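Local coordinates for putative non-ribosomal peptide synthetase (Actinomadura parvosata subsp. kistnae, PDB 6M7L), which forms part of a putative non-ribosomal peptide synthetase and carries a condensation-family domain, a type that in relatives catalyses peptide-bond formation between carrier-bound substrates, at residues V249-P254 / L412-H417; L280-S285 / S466-P471; S316-L321 / A375-E380; G429-A434 / A445-L450. All blocks are in the same frame, centred on the assembly; numbering follows the deposited sequence.

Contact 1. Residues V249-P254 / L412-H417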
loop_
_atom_site.group_PDB
_atom_site.type_symbol
_atom_site.label_atom_id
_atom_site.label_comp_id
_atom_site.label_asym_id
_atom_site.label_seq_id
_atom_site.Cartn_x
_atom_site.Cartn_y
_atom_site.Cartn_z
ATOM N N VAL A 249 -9.377 24.901 -2.678
ATOM C CA VAL A 249 -9.086 25.670 -1.474
ATOM C C VAL A 249 -9.157 24.713 -0.291
ATOM O O VAL A 249 -9.933 23.745 -0.322
ATOM C CB VAL A 249 -10.055 26.851 -1.310
ATOM C CG1 VAL A 249 -9.911 27.817 -2.478
ATOM C CG2 VAL A 249 -11.488 26.358 -1.190
ATOM N N PRO A 250 -8.363 24.919 0.755
ATOM C CA PRO A 250 -8.417 24.015 1.905
ATOM C C PRO A 250 -9.685 24.222 2.718
ATOM O O PRO A 250 -10.306 25.287 2.703
ATOM C CB PRO A 250 -7.170 24.394 2.711
ATOM C CG PRO A 250 -6.919 25.820 2.348
ATOM C CD PRO A 250 -7.328 25.955 0.910
ATOM N N LEU A 251 -10.074 23.166 3.431
ATOM C CA LEU A 251 -11.228 23.210 4.327
ATOM C C LEU A 251 -10.894 22.389 5.563
ATOM O O LEU A 251 -10.736 21.166 5.475
ATOM C CB LEU A 251 -12.492 22.686 3.642
ATOM C CG LEU A 251 -13.804 22.890 4.405
ATOM C CD1 LEU A 251 -14.919 23.299 3.458
ATOM C CD2 LEU A 251 -14.195 21.637 5.172
ATOM N N ARG A 252 -10.785 23.056 6.709
ATOM C CA ARG A 252 -10.464 22.410 7.972
ATOM C C ARG A 252 -11.575 22.662 8.982
ATOM O O ARG A 252 -12.082 23.781 9.097
ATOM C CB ARG A 252 -9.128 22.911 8.533
ATOM C CG ARG A 252 -7.914 22.149 8.025
ATOM C CD ARG A 252 -6.671 22.476 8.845
ATOM N NE ARG A 252 -5.766 21.332 8.946
ATOM C CZ ARG A 252 -4.682 21.160 8.197
ATOM N NH1 ARG A 252 -4.354 22.065 7.283
ATOM N NH2 ARG A 252 -3.922 20.085 8.362
ATOM N N LEU A 253 -11.947 21.611 9.707
ATOM C CA LEU A 253 -12.903 21.698 10.801
ATOM C C LEU A 253 -12.227 21.185 12.064
ATOM O O LEU A 253 -11.718 20.051 12.068
ATOM C CB LEU A 253 -14.162 20.883 10.497
ATOM C CG LEU A 253 -15.308 20.988 11.507
ATOM C CD1 LEU A 253 -16.016 22.328 11.391
ATOM C CD2 LEU A 253 -16.288 19.842 11.327
ATOM N N PRO A 254 -12.177 21.965 13.143
ATOM C CA PRO A 254 -11.521 21.489 14.366
ATOM C C PRO A 254 -12.242 20.284 14.955
ATOM O O PRO A 254 -13.398 19.997 14.638
ATOM C CB PRO A 254 -11.590 22.699 15.305
ATOM C CG PRO A 254 -12.722 23.526 14.778
ATOM C CD PRO A 254 -12.709 23.331 13.292
ATOM N N LEU A 412 -16.068 18.305 -2.861
ATOM C CA LEU A 412 -15.593 18.395 -1.486
ATOM C C LEU A 412 -15.000 17.049 -1.081
ATOM O O LEU A 412 -15.725 16.060 -0.938
ATOM C CB LEU A 412 -16.729 18.807 -0.555
ATOM C CG LEU A 412 -16.370 18.899 0.927
ATOM C CD1 LEU A 412 -15.218 19.870 1.152
ATOM C CD2 LEU A 412 -17.590 19.310 1.729
ATOM N N LYS A 413 -13.684 17.014 -0.899
ATOM C CA LYS A 413 -12.959 15.815 -0.500
ATOM C C LYS A 413 -12.398 16.032 0.898
ATOM O O LYS A 413 -11.562 16.918 1.099
ATOM C CB LYS A 413 -11.832 15.510 -1.487
ATOM C CG LYS A 413 -12.282 15.363 -2.930
ATOM C CD LYS A 413 -11.113 15.569 -3.884
ATOM C CE LYS A 413 -11.416 15.008 -5.262
ATOM N NZ LYS A 413 -10.391 15.395 -6.270
ATOM N N LEU A 414 -12.850 15.229 1.858
ATOM C CA LEU A 414 -12.488 15.421 3.255
ATOM C C LEU A 414 -11.920 14.141 3.849
ATOM O O LEU A 414 -12.357 13.036 3.513
ATOM C CB LEU A 414 -13.696 15.884 4.076
ATOM C CG LEU A 414 -14.215 17.276 3.718
ATOM C CD1 LEU A 414 -15.544 17.551 4.397
ATOM C CD2 LEU A 414 -13.188 18.324 4.100
ATOM N N LEU A 415 -10.938 14.303 4.731
ATOM C CA LEU A 415 -10.362 13.204 5.493
ATOM C C LEU A 415 -10.975 13.180 6.886
ATOM O O LEU A 415 -10.956 14.192 7.597
ATOM C CB LEU A 415 -8.841 13.336 5.588
ATOM C CG LEU A 415 -8.024 12.825 4.401
ATOM C CD1 LEU A 415 -6.574 13.258 4.537
ATOM C CD2 LEU A 415 -8.123 11.311 4.305
ATOM N N ASP A 416 -11.514 12.023 7.271
ATOM C CA ASP A 416 -12.166 11.851 8.567
ATOM C C ASP A 416 -11.135 11.308 9.556
ATOM O O ASP A 416 -11.028 10.104 9.802
ATOM C CB ASP A 416 -13.373 10.931 8.431
ATOM C CG ASP A 416 -14.192 10.840 9.701
ATOM O OD1 ASP A 416 -13.939 11.625 10.636
ATOM O OD2 ASP A 416 -15.094 9.976 9.761
ATOM N N HIS A 417 -10.356 12.226 10.125
ATOM C CA HIS A 417 -9.314 11.846 11.070
ATOM C C HIS A 417 -9.918 11.346 12.375
ATOM O O HIS A 417 -10.885 11.915 12.892
ATOM C CB HIS A 417 -8.387 13.029 11.349
ATOM C CG HIS A 417 -7.468 13.362 10.215
ATOM N ND1 HIS A 417 -6.857 12.397 9.445
ATOM C CD2 HIS A 417 -7.055 14.553 9.722
ATOM C CE1 HIS A 417 -6.106 12.979 8.526
ATOM N NE2 HIS A 417 -6.210 14.287 8.673
#
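L251 meets L412 and L414 with its two methyls divided between them. CD2 of L251 lies 3.6 Å from CD2 of L414, the two side chains being inclined to each other, while CD1 of L251 reaches CD1 of L412 at 4.1 Å, where the side chains run nearly perpendicular. The first torsion of L251, -171°, sets CG opposite the backbone N and directs the group to the other strand; the second, 139°, turns its methyls to the two leucines. CD2 of L414 also comes within 4.0 Å of the carbonyl O of L251.

The strands holding these leucines are not direct neighbours. Strand 424-434 runs between 246-253 and 410-418, antiparallel to both, and L251 pairs through its backbone with G429. The CA atoms of L251 and L414 are 8.0 Å apart, and L414 packs on the CA of G429, where no side chain separates the leucines. V451 of helix 440-459 adjoins L251, and V276 of helix 272-288 adjoins L412 and L414.

With polar backbone groups paired to intervening or adjacent strands, the link between 249-254 and 412-417 is dispersive: buried methyl packing that fixes proximity but not a bond direction.

Contact 2. Residues L280-S285 / S466-P471; sequences LAMLLS and SQVDVP
M282 and L283, on successive positions of a regular helix, face V468 and V470, alternate residues of a tail with no regular secondary structure. The helix is documented by the bonds from L284 N to L280 O and from S285 N to A281 O. From V468 to V470 the tail is extended, so these two valines turn to the helix and D469 between them does not. The closest pairs of CA atoms are M282 with V468, at 8.2 Å, and L283 with V470, at 7.1 Å.

Each helix residue takes one valine. M282 keeps CG opposite its carbonyl carbon and bends at its third side-chain torsion (70°), which brings CE to 3.6 Å from CG2 of V468; CB of V468 lies a little farther from the same methyl. L283 approaches V470 at about a right angle. Its CD1 sits astride the fork of the valine, 3.8 Å from CG1 and also 3.8 Å from CG2 of V470.

Beyond the pairs, L453 of helix 440-459 touches both L283 and V468, while F331 and I334 of helix 331-346 border M282. Q456 OE1 accepts a hydrogen bond from D469 N, a second point at which the tail is tied to helix 440-459. The arrangement is the last ordered part of the chain laid over packed helices: the tail leaves the last helix of the condensation domain, helix 440-459, and comes back across helix 272-288, on the outer side of the C-terminal lobe.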
loop_
_atom_site.group_PDB
_atom_site.type_symbol
_atom_site.label_atom_id
_atom_site.label_comp_id
_atom_site.label_asym_id
_atom_site.label_seq_id
_atom_site.Cartn_x
_atom_site.Cartn_y
_atom_site.Cartn_z
ATOM N N LEU A 280 -23.824 20.110 3.870
ATOM C CA LEU A 280 -23.653 20.629 2.517
ATOM C C LEU A 280 -24.997 20.820 1.827
ATOM O O LEU A 280 -25.197 21.798 1.095
ATOM C CB LEU A 280 -22.758 19.684 1.711
ATOM C CG LEU A 280 -22.251 20.137 0.340
ATOM C CD1 LEU A 280 -21.412 21.399 0.461
ATOM C CD2 LEU A 280 -21.450 19.022 -0.312
ATOM N N ALA A 281 -25.938 19.901 2.058
ATOM C CA ALA A 281 -27.263 20.023 1.462
ATOM C C ALA A 281 -27.994 21.261 1.968
ATOM O O ALA A 281 -28.784 21.860 1.230
ATOM C CB ALA A 281 -28.082 18.765 1.747
ATOM N N MET A 282 -27.753 21.653 3.221
ATOM C CA MET A 282 -28.342 22.886 3.730
ATOM C C MET A 282 -27.702 24.105 3.081
ATOM O O MET A 282 -28.402 25.042 2.680
ATOM C CB MET A 282 -28.194 22.954 5.251
ATOM C CG MET A 282 -28.826 21.787 5.986
ATOM S SD MET A 282 -28.647 21.878 7.778
ATOM C CE MET A 282 -29.731 23.247 8.161
ATOM N N LEU A 283 -26.372 24.104 2.964
ATOM C CA LEU A 283 -25.669 25.245 2.389
ATOM C C LEU A 283 -26.094 25.482 0.946
ATOM O O LEU A 283 -26.429 26.608 0.562
ATOM C CB LEU A 283 -24.159 25.023 2.475
ATOM C CG LEU A 283 -23.286 26.155 1.938
ATOM C CD1 LEU A 283 -23.437 27.401 2.795
ATOM C CD2 LEU A 283 -21.838 25.713 1.878
ATOM N N LEU A 284 -26.082 24.427 0.128
ATOM C CA LEU A 284 -26.497 24.573 -1.262
ATOM C C LEU A 284 -27.965 24.956 -1.369
ATOM O O LEU A 284 -28.348 25.701 -2.278
ATOM C CB LEU A 284 -26.232 23.279 -2.029
ATOM C CG LEU A 284 -24.773 22.837 -2.118
ATOM C CD1 LEU A 284 -24.641 21.636 -3.041
ATOM C CD2 LEU A 284 -23.893 23.984 -2.591
ATOM N N SER A 285 -28.799 24.458 -0.453
ATOM C CA SER A 285 -30.218 24.795 -0.481
ATOM C C SER A 285 -30.432 26.291 -0.303
ATOM O O SER A 285 -31.256 26.896 -0.998
ATOM C CB SER A 285 -30.963 24.020 0.605
ATOM O OG SER A 285 -32.352 24.292 0.572
ATOM N N SER A 466 -34.276 26.968 7.644
ATOM C CA SER A 466 -34.483 28.392 7.401
ATOM C C SER A 466 -33.645 29.260 8.333
ATOM O O SER A 466 -33.102 30.284 7.906
ATOM C CB SER A 466 -35.962 28.739 7.557
ATOM O OG SER A 466 -36.387 28.551 8.895
ATOM N N GLN A 467 -33.533 28.874 9.603
ATOM C CA GLN A 467 -32.853 29.679 10.608
ATOM C C GLN A 467 -31.351 29.413 10.667
ATOM O O GLN A 467 -30.726 29.665 11.704
ATOM C CB GLN A 467 -33.484 29.444 11.983
ATOM C CG GLN A 467 -33.544 27.983 12.400
ATOM C CD GLN A 467 -34.090 27.797 13.803
ATOM O OE1 GLN A 467 -33.818 26.790 14.458
ATOM N NE2 GLN A 467 -34.865 28.768 14.271
ATOM N N VAL A 468 -30.762 28.927 9.587
ATOM C CA VAL A 468 -29.336 28.627 9.549
ATOM C C VAL A 468 -28.590 29.831 8.991
ATOM O O VAL A 468 -29.118 30.599 8.181
ATOM C CB VAL A 468 -29.080 27.338 8.739
ATOM C CG1 VAL A 468 -28.179 27.597 7.538
ATOM C CG2 VAL A 468 -28.504 26.264 9.643
ATOM N N ASP A 469 -27.348 30.010 9.442
ATOM C CA ASP A 469 -26.578 31.223 9.166
ATOM C C ASP A 469 -25.789 31.041 7.871
ATOM O O ASP A 469 -24.714 30.436 7.865
ATOM C CB ASP A 469 -25.657 31.538 10.340
ATOM C CG ASP A 469 -25.177 32.975 10.344
ATOM O OD1 ASP A 469 -24.987 33.552 9.253
ATOM O OD2 ASP A 469 -24.988 33.531 11.447
ATOM N N VAL A 470 -26.324 31.570 6.773
ATOM C CA VAL A 470 -25.619 31.602 5.491
ATOM C C VAL A 470 -25.792 32.983 4.868
ATOM O O VAL A 470 -26.811 33.240 4.208
ATOM C CB VAL A 470 -26.122 30.507 4.535
ATOM C CG1 VAL A 470 -25.409 30.609 3.191
ATOM C CG2 VAL A 470 -25.913 29.125 5.132
ATOM N N PRO A 471 -24.843 33.909 5.062
ATOM C CA PRO A 471 -24.916 35.229 4.426
ATOM C C PRO A 471 -24.555 35.181 2.943
ATOM O O PRO A 471 -25.450 35.277 2.102
ATOM C CB PRO A 471 -23.888 36.059 5.207
ATOM C CG PRO A 471 -23.601 35.270 6.452
ATOM C CD PRO A 471 -23.758 33.841 6.053
#

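Contact 3. Residues S316-L321 / A375-E380; sequences SRWLAL and ALQLDE
W318 swings its indole toward A375 through a first torsion of -76°, which places CG opposite the carbonyl carbon and beside the backbone N, and a second of 90°, which stands the ring across the CA, CB and CG plane. The six-membered end of the indole thereby leads, and its CZ3 comes to 3.6 Å from CB of A375. The methyl lies at the ring edge, close to the ring plane, so this is an edge contact and not CH-pi packing on a face.

Q377 is bent at both of its first two side-chain torsions, and OE1 comes obliquely to 4.4 Å from W318 CZ3. That distant approach is secondary: the amide oxygen is gripped by two donors, W411 NE1 and the backbone N of R298, which together should fix how the amide is turned. The W411 ring also meets that of W318, their planes about 45° apart.

Strand 317-324 pairs with 292-299 in a two-stranded antiparallel sheet, whereas 374-380 is an outermost strand of the four-stranded sheet, next to 410-418. T297 OG1, hydrogen-bonded to L376 O, adds a polar tie between the sheets, and F273 of helix 272-288 packs against L321, L376 and L378.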
loop_
_atom_site.group_PDB
_atom_site.type_symbol
_atom_site.label_atom_id
_atom_site.label_comp_id
_atom_site.label_asym_id
_atom_site.label_seq_id
_atom_site.Cartn_x
_atom_site.Cartn_y
_atom_site.Cartn_z
ATOM N N SER A 316 -14.804 3.577 -12.093
ATOM C CA SER A 316 -15.463 4.593 -11.284
ATOM C C SER A 316 -16.974 4.469 -11.403
ATOM O O SER A 316 -17.524 4.448 -12.508
ATOM C CB SER A 316 -15.019 5.993 -11.718
ATOM O OG SER A 316 -13.658 6.230 -11.405
ATOM N N ARG A 317 -17.639 4.369 -10.260
ATOM C CA ARG A 317 -19.091 4.407 -10.185
ATOM C C ARG A 317 -19.505 5.686 -9.475
ATOM O O ARG A 317 -18.938 6.034 -8.433
ATOM C CB ARG A 317 -19.645 3.188 -9.448
ATOM C CG ARG A 317 -19.479 1.872 -10.189
ATOM C CD ARG A 317 -19.795 0.710 -9.266
ATOM N NE ARG A 317 -18.908 0.705 -8.108
ATOM C CZ ARG A 317 -19.191 0.117 -6.951
ATOM N NH1 ARG A 317 -20.347 -0.512 -6.787
ATOM N NH2 ARG A 317 -18.319 0.166 -5.952
ATOM N N TRP A 318 -20.476 6.389 -10.044
ATOM C CA TRP A 318 -21.001 7.611 -9.460
ATOM C C TRP A 318 -22.410 7.363 -8.943
ATOM O O TRP A 318 -23.183 6.617 -9.550
ATOM C CB TRP A 318 -20.993 8.753 -10.478
ATOM C CG TRP A 318 -19.623 9.322 -10.691
ATOM C CD1 TRP A 318 -18.702 8.921 -11.614
ATOM C CD2 TRP A 318 -19.011 10.385 -9.950
ATOM N NE1 TRP A 318 -17.558 9.674 -11.500
ATOM C CE2 TRP A 318 -17.723 10.580 -10.485
ATOM C CE3 TRP A 318 -19.430 11.193 -8.889
ATOM C CZ2 TRP A 318 -16.851 11.551 -9.997
ATOM C CZ3 TRP A 318 -18.562 12.158 -8.404
ATOM C CH2 TRP A 318 -17.288 12.327 -8.958
ATOM N N LEU A 319 -22.735 7.988 -7.814
ATOM C CA LEU A 319 -23.997 7.749 -7.127
ATOM C C LEU A 319 -24.642 9.084 -6.790
ATOM O O LEU A 319 -24.077 9.874 -6.027
ATOM C CB LEU A 319 -23.778 6.920 -5.858
ATOM C CG LEU A 319 -24.951 6.057 -5.400
ATOM C CD1 LEU A 319 -25.289 5.036 -6.476
ATOM C CD2 LEU A 319 -24.628 5.372 -4.080
ATOM N N ALA A 320 -25.819 9.333 -7.356
ATOM C CA ALA A 320 -26.597 10.508 -6.993
ATOM C C ALA A 320 -27.271 10.283 -5.646
ATOM O O ALA A 320 -27.726 9.175 -5.342
ATOM C CB ALA A 320 -27.646 10.811 -8.063
ATOM N N LEU A 321 -27.331 11.337 -4.834
ATOM C CA LEU A 321 -27.910 11.272 -3.491
ATOM C C LEU A 321 -28.926 12.395 -3.317
ATOM O O LEU A 321 -28.725 13.312 -2.512
ATOM C CB LEU A 321 -26.815 11.353 -2.427
ATOM C CG LEU A 321 -25.639 10.384 -2.588
ATOM C CD1 LEU A 321 -24.578 10.640 -1.532
ATOM C CD2 LEU A 321 -26.118 8.942 -2.538
ATOM N N ALA A 375 -20.120 17.153 -5.632
ATOM C CA ALA A 375 -19.831 15.806 -5.172
ATOM C C ALA A 375 -19.060 15.870 -3.862
ATOM O O ALA A 375 -18.357 16.845 -3.580
ATOM C CB ALA A 375 -19.042 15.005 -6.215
ATOM N N LEU A 376 -19.203 14.818 -3.060
ATOM C CA LEU A 376 -18.611 14.762 -1.731
ATOM C C LEU A 376 -17.874 13.445 -1.552
ATOM O O LEU A 376 -18.436 12.374 -1.808
ATOM C CB LEU A 376 -19.684 14.920 -0.649
ATOM C CG LEU A 376 -19.275 14.594 0.788
ATOM C CD1 LEU A 376 -18.136 15.492 1.253
ATOM C CD2 LEU A 376 -20.473 14.710 1.720
ATOM N N GLN A 377 -16.619 13.529 -1.115
ATOM C CA GLN A 377 -15.844 12.366 -0.706
ATOM C C GLN A 377 -15.436 12.542 0.748
ATOM O O GLN A 377 -14.847 13.566 1.113
ATOM C CB GLN A 377 -14.597 12.174 -1.576
ATOM C CG GLN A 377 -14.834 12.262 -3.070
ATOM C CD GLN A 377 -15.934 11.340 -3.564
ATOM O OE1 GLN A 377 -16.749 11.727 -4.403
ATOM N NE2 GLN A 377 -15.955 10.110 -3.060
ATOM N N LEU A 378 -15.758 11.553 1.575
ATOM C CA LEU A 378 -15.350 11.528 2.975
ATOM C C LEU A 378 -14.596 10.227 3.208
ATOM O O LEU A 378 -15.194 9.146 3.193
ATOM C CB LEU A 378 -16.555 11.655 3.908
ATOM C CG LEU A 378 -16.242 11.886 5.387
ATOM C CD1 LEU A 378 -17.198 12.905 5.981
ATOM C CD2 LEU A 378 -16.302 10.581 6.165
ATOM N N ASP A 379 -13.289 10.331 3.417
ATOM C CA ASP A 379 -12.417 9.174 3.528
ATOM C C ASP A 379 -11.846 9.065 4.935
ATOM O O ASP A 379 -11.494 10.074 5.555
ATOM C CB ASP A 379 -11.272 9.258 2.518
ATOM C CG ASP A 379 -11.762 9.380 1.093
ATOM O OD1 ASP A 379 -12.778 8.736 0.758
ATOM O OD2 ASP A 379 -11.133 10.122 0.309
ATOM N N GLU A 380 -11.763 7.837 5.433
ATOM C CA GLU A 380 -10.980 7.567 6.624
ATOM C C GLU A 380 -9.500 7.583 6.260
ATOM O O GLU A 380 -9.118 7.281 5.126
ATOM C CB GLU A 380 -11.358 6.213 7.230
ATOM C CG GLU A 380 -12.804 5.782 6.994
ATOM C CD GLU A 380 -13.807 6.569 7.819
ATOM O OE1 GLU A 380 -14.542 7.399 7.239
ATOM O OE2 GLU A 380 -13.862 6.355 9.050
#

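Contact 4. Residues G429-A434 / A445-L450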
loop_
_atom_site.group_PDB
_atom_site.type_symbol
_atom_site.label_atom_id
_atom_site.label_comp_id
_atom_site.label_asym_id
_atom_site.label_seq_id
_atom_site.Cartn_x
_atom_site.Cartn_y
_atom_site.Cartn_z
ATOM N N GLY A 429 -9.506 18.597 4.571
ATOM C CA GLY A 429 -9.639 18.277 3.165
ATOM C C GLY A 429 -9.548 19.508 2.291
ATOM O O GLY A 429 -8.979 20.529 2.681
ATOM N N SER A 430 -10.124 19.395 1.097
ATOM C CA SER A 430 -10.044 20.443 0.093
ATOM C C SER A 430 -11.382 20.587 -0.613
ATOM O O SER A 430 -12.049 19.592 -0.909
ATOM C CB SER A 430 -8.950 20.144 -0.940
ATOM O OG SER A 430 -7.669 20.111 -0.335
ATOM N N LEU A 431 -11.768 21.834 -0.876
ATOM C CA LEU A 431 -12.922 22.131 -1.721
ATOM C C LEU A 431 -12.405 22.361 -3.135
ATOM O O LEU A 431 -11.875 23.428 -3.450
ATOM C CB LEU A 431 -13.688 23.343 -1.203
ATOM C CG LEU A 431 -14.831 23.804 -2.111
ATOM C CD1 LEU A 431 -15.857 22.693 -2.277
ATOM C CD2 LEU A 431 -15.483 25.069 -1.576
ATOM N N VAL A 432 -12.539 21.349 -3.985
ATOM C CA VAL A 432 -12.116 21.456 -5.376
ATOM C C VAL A 432 -13.229 22.129 -6.166
ATOM O O VAL A 432 -14.364 21.645 -6.195
ATOM C CB VAL A 432 -11.775 20.077 -5.958
ATOM C CG1 VAL A 432 -11.264 20.219 -7.384
ATOM C CG2 VAL A 432 -10.751 19.374 -5.075
ATOM N N TYR A 433 -12.906 23.252 -6.806
ATOM C CA TYR A 433 -13.895 24.074 -7.487
ATOM C C TYR A 433 -13.575 24.174 -8.972
ATOM O O TYR A 433 -12.413 24.090 -9.383
ATOM C CB TYR A 433 -13.955 25.484 -6.881
ATOM C CG TYR A 433 -12.693 26.288 -7.098
ATOM C CD1 TYR A 433 -11.620 26.181 -6.222
ATOM C CD2 TYR A 433 -12.571 27.147 -8.182
ATOM C CE1 TYR A 433 -10.463 26.911 -6.417
ATOM C CE2 TYR A 433 -11.417 27.877 -8.389
ATOM C CZ TYR A 433 -10.368 27.754 -7.505
ATOM O OH TYR A 433 -9.220 28.480 -7.709
ATOM N N ALA A 434 -14.620 24.364 -9.772
ATOM C CA ALA A 434 -14.462 24.551 -11.208
ATOM C C ALA A 434 -14.113 26.003 -11.507
ATOM O O ALA A 434 -14.792 26.922 -11.040
ATOM C CB ALA A 434 -15.742 24.152 -11.941
ATOM N N ALA A 445 -14.632 31.815 0.176
ATOM C CA ALA A 445 -15.878 32.251 0.797
ATOM C C ALA A 445 -16.840 31.084 0.967
ATOM O O ALA A 445 -17.568 31.009 1.963
ATOM C CB ALA A 445 -16.521 33.360 -0.035
ATOM N N LEU A 446 -16.853 30.161 0.006
ATOM C CA LEU A 446 -17.710 28.987 0.115
ATOM C C LEU A 446 -17.205 28.037 1.195
ATOM O O LEU A 446 -17.983 27.560 2.031
ATOM C CB LEU A 446 -17.792 28.277 -1.235
ATOM C CG LEU A 446 -19.205 28.103 -1.781
ATOM C CD1 LEU A 446 -19.170 27.403 -3.125
ATOM C CD2 LEU A 446 -20.054 27.332 -0.791
ATOM N N ALA A 447 -15.901 27.748 1.190
ATOM C CA ALA A 447 -15.326 26.874 2.205
ATOM C C ALA A 447 -15.570 27.427 3.604
ATOM O O ALA A 447 -16.004 26.700 4.505
ATOM C CB ALA A 447 -13.830 26.689 1.951
ATOM N N GLN A 448 -15.304 28.720 3.800
ATOM C CA GLN A 448 -15.554 29.339 5.096
ATOM C C GLN A 448 -17.037 29.302 5.448
ATOM O O GLN A 448 -17.401 29.115 6.616
ATOM C CB GLN A 448 -15.025 30.775 5.094
ATOM C CG GLN A 448 -15.385 31.591 6.322
ATOM C CD GLN A 448 -16.636 32.422 6.119
ATOM O OE1 GLN A 448 -16.831 33.023 5.062
ATOM N NE2 GLN A 448 -17.495 32.457 7.133
ATOM N N ARG A 449 -17.907 29.463 4.448
ATOM C CA ARG A 449 -19.345 29.428 4.700
ATOM C C ARG A 449 -19.793 28.042 5.147
ATOM O O ARG A 449 -20.687 27.915 5.992
ATOM C CB ARG A 449 -20.107 29.860 3.447
ATOM C CG ARG A 449 -21.447 30.520 3.724
ATOM C CD ARG A 449 -21.445 31.979 3.281
ATOM N NE ARG A 449 -21.497 32.118 1.827
ATOM C CZ ARG A 449 -21.366 33.274 1.181
ATOM N NH1 ARG A 449 -21.429 33.307 -0.143
ATOM N NH2 ARG A 449 -21.167 34.395 1.860
ATOM N N LEU A 450 -19.184 26.990 4.592
ATOM C CA LEU A 450 -19.548 25.633 4.988
ATOM C C LEU A 450 -18.988 25.280 6.360
ATOM O O LEU A 450 -19.665 24.622 7.158
ATOM C CB LEU A 450 -19.057 24.629 3.945
ATOM C CG LEU A 450 -19.393 23.169 4.256
ATOM C CD1 LEU A 450 -20.885 22.906 4.115
ATOM C CD2 LEU A 450 -18.594 22.244 3.368
#
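L431, the residue that meets L446 and A447, also marks the edge of the one aromatic ring here. The carbonyl O of L431 lies in the plane of the Y433 ring, with O of L431 3.9 Å from CD1 of Y433. The ring itself belongs to a different neighbourhood, with F438 and L410 touching Y433, and the helix is met by the L431 side chain instead.

A single methyl does the touching. CD2 of L431 is 3.9 Å from the backbone N of A447 and 4.0 Å from CB of L446, with CB of A447 slightly farther, at 4.2 Å. It therefore rests over the junction of two consecutive helix residues, on backbone as well as side-chain atoms. A first torsion of 174° sets CG of L431 opposite its backbone N and extends the group from the strand to the helix. Because A447 ends at its methyl, the main chains come close, the CA atoms of L431 and A447 being 6.6 Å apart.

In chain order this is a beta-beta-alpha arrangement: antiparallel strands 410-418 and 424-434, then helix 440-459 folded back on the sheet they belong to. Such helix-on-sheet layering is the build of the chloramphenicol acetyltransferase-like lobes from which condensation domains are made.

L431 and L446 cross at about 90°, and beyond its CB the L446 side chain continues to L410, F438 and, on helix 272-288, L283 and L287. A447 additionally touches L251 of strand 246-253, while L450, one turn on from L446, packs against L251 and L412.

Contacts 1, 3 and 4 all reach the four-stranded sheet. Contacts 1 and 4 are closest, with centres 9 Å apart, and are stitched by backbone pairing of V249 with L431 and K413 with S430. Contact 3, 15 Å from contact 1 between centres, joins it where strands 374-380 and 410-418 run side by side. Contact 2 lies outermost, its centre 14 Å from that of contact 4, linked by L283 packing on L446 and L450. Along the chain, contact 3 is nested within the loop of contact 1, contact 4 follows, and the segments of contacts 1 and 2 alternate. The C-terminal lobe thus packs earlier elements (246-253, 272-288, 374-380) with the consecutive run from strand 410-418 to the tail.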